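Local structure of clostripain-related protein (Bacteroides thetaiotaomicron, 6N9J) at residues Gln164-Val169 with Val364-Ala369. The protein is a secreted cysteine protease of the clostripain (C11) family that probably cleaves peptide bonds in proteins. Numbering follows the deposited sequence.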
# COMPACT_ATOMS: atom_id res chain seq x y z
N GLN A 164 -2.17 -4.63 -0.45
CA GLN A 164 -1.53 -5.75 0.24
C GLN A 164 -2.03 -7.08 -0.35
O GLN A 164 -2.70 -7.89 0.31
CB GLN A 164 -1.78 -5.68 1.75
CG GLN A 164 -0.79 -6.49 2.61
CD GLN A 164 0.58 -5.83 2.76
OE1 GLN A 164 1.08 -5.17 1.85
NE2 GLN A 164 1.21 -6.02 3.92
N SER A 165 -1.68 -7.26 -1.63
CA SER A 165 -1.97 -8.42 -2.46
C SER A 165 -0.67 -9.20 -2.72
O SER A 165 0.38 -8.59 -2.97
CB SER A 165 -2.62 -7.95 -3.77
OG SER A 165 -2.17 -8.67 -4.90
N VAL A 166 -0.75 -10.53 -2.66
CA VAL A 166 0.44 -11.36 -2.81
C VAL A 166 0.98 -11.25 -4.23
O VAL A 166 2.18 -11.40 -4.46
CB VAL A 166 0.13 -12.86 -2.45
CG1 VAL A 166 -0.72 -13.50 -3.51
CG2 VAL A 166 1.42 -13.67 -2.25
N GLU A 167 0.09 -10.96 -5.18
CA GLU A 167 0.50 -10.76 -6.57
C GLU A 167 1.33 -9.48 -6.74
O GLU A 167 2.32 -9.46 -7.47
CB GLU A 167 -0.74 -10.70 -7.48
CG GLU A 167 -1.51 -12.02 -7.59
CD GLU A 167 -2.58 -12.20 -6.52
OE1 GLU A 167 -2.65 -11.35 -5.59
OE2 GLU A 167 -3.34 -13.20 -6.61
N VAL A 168 0.91 -8.42 -6.07
CA VAL A 168 1.60 -7.13 -6.15
C VAL A 168 2.95 -7.18 -5.46
O VAL A 168 3.96 -6.77 -6.01
CB VAL A 168 0.75 -6.01 -5.52
CG1 VAL A 168 1.50 -4.69 -5.51
CG2 VAL A 168 -0.61 -5.89 -6.23
N VAL A 169 2.94 -7.65 -4.22
CA VAL A 169 4.14 -7.75 -3.42
C VAL A 169 5.16 -8.71 -4.07
O VAL A 169 6.36 -8.42 -4.07
CB VAL A 169 3.81 -8.21 -1.98
CG1 VAL A 169 5.07 -8.44 -1.20
CG2 VAL A 169 2.93 -7.17 -1.27
N VAL A 364 1.26 -11.59 -14.46
CA VAL A 364 1.42 -11.69 -13.02
C VAL A 364 2.36 -12.84 -12.68
O VAL A 364 1.99 -14.00 -12.82
CB VAL A 364 0.07 -11.88 -12.31
CG1 VAL A 364 0.28 -12.17 -10.83
CG2 VAL A 364 -0.78 -10.64 -12.51
N GLU A 365 3.58 -12.51 -12.25
CA GLU A 365 4.63 -13.49 -12.03
C GLU A 365 4.23 -14.55 -11.02
O GLU A 365 4.69 -15.69 -11.08
CB GLU A 365 5.93 -12.81 -11.57
N TRP A 366 3.35 -14.16 -10.09
CA TRP A 366 2.93 -15.05 -9.01
C TRP A 366 2.25 -16.31 -9.55
O TRP A 366 2.37 -17.39 -8.97
CB TRP A 366 1.99 -14.31 -8.06
CG TRP A 366 1.44 -15.18 -6.97
CD1 TRP A 366 0.16 -15.64 -6.86
CD2 TRP A 366 2.15 -15.71 -5.84
NE1 TRP A 366 0.03 -16.42 -5.73
CE2 TRP A 366 1.24 -16.48 -5.09
CE3 TRP A 366 3.47 -15.61 -5.39
CZ2 TRP A 366 1.60 -17.15 -3.91
CZ3 TRP A 366 3.83 -16.27 -4.21
CH2 TRP A 366 2.90 -17.02 -3.49
N TYR A 367 1.54 -16.16 -10.67
CA TYR A 367 0.85 -17.26 -11.34
C TYR A 367 1.78 -18.42 -11.71
O TYR A 367 1.49 -19.58 -11.44
CB TYR A 367 0.17 -16.71 -12.59
CG TYR A 367 -0.53 -17.72 -13.46
CD1 TYR A 367 -1.74 -18.28 -13.08
CD2 TYR A 367 -0.01 -18.06 -14.70
CE1 TYR A 367 -2.39 -19.20 -13.89
CE2 TYR A 367 -0.65 -18.97 -15.52
CZ TYR A 367 -1.84 -19.53 -15.11
OH TYR A 367 -2.48 -20.43 -15.92
N SER A 368 2.90 -18.10 -12.35
CA SER A 368 3.89 -19.10 -12.69
C SER A 368 4.82 -19.44 -11.52
O SER A 368 5.31 -20.57 -11.42
CB SER A 368 4.70 -18.64 -13.90
OG SER A 368 5.24 -17.35 -13.68
N ALA A 369 5.06 -18.49 -10.63
CA ALA A 369 5.99 -18.70 -9.51
C ALA A 369 5.45 -19.70 -8.49
O ALA A 369 6.19 -20.54 -7.96
CB ALA A 369 6.32 -17.38 -8.83
O HOH W 1 3.40 -11.37 -9.24
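Val166 lays both of its methyls on one face of the Trp366 indole. CG2 stands nearly straight above the six-membered ring, 3.8 Å from its centroid, a CH-pi contact. CG1 reaches the pyrrole half and comes within 3.7 Å of Trp366 NE1. With Trp366 CG anti to its own backbone N (chi1 176°), the indole extends from helix 365-369 to meet the valine.

Glu167, followed outward, starts apolar and ends polar. Its CB lies 3.8 Å from Val364 CG1; CG touches the same methyl and approaches Trp366 CD1 obliquely, at 4.1 Å. The chain then bends at chi2 (89°), swinging the carboxylate back to the start of its own helix. There OE1 accepts the Ser165 hydroxyl at 2.8 Å, on its anti side, and Ser165 OG in turn takes a weak N-cap bond from Val168 N. OE2 is gripped by Tyr347 N, Thr346 OG1 and Tyr360 OH, so the buried acid is well supplied with donors, which would favour its charged form. A water bridges the backbones, donating to Glu167 O at 2.8 Å and accepting from Trp366 N at 2.9 Å.

The contact thus packs the chain's last helix, 365-369, against helix 166-171, which follows strand 155-159 of the large mixed sheet in this clan CD, caspase-like fold; helix 248-259 packs against Trp366, and strand 345-346 lies alongside Ser165 and Val166.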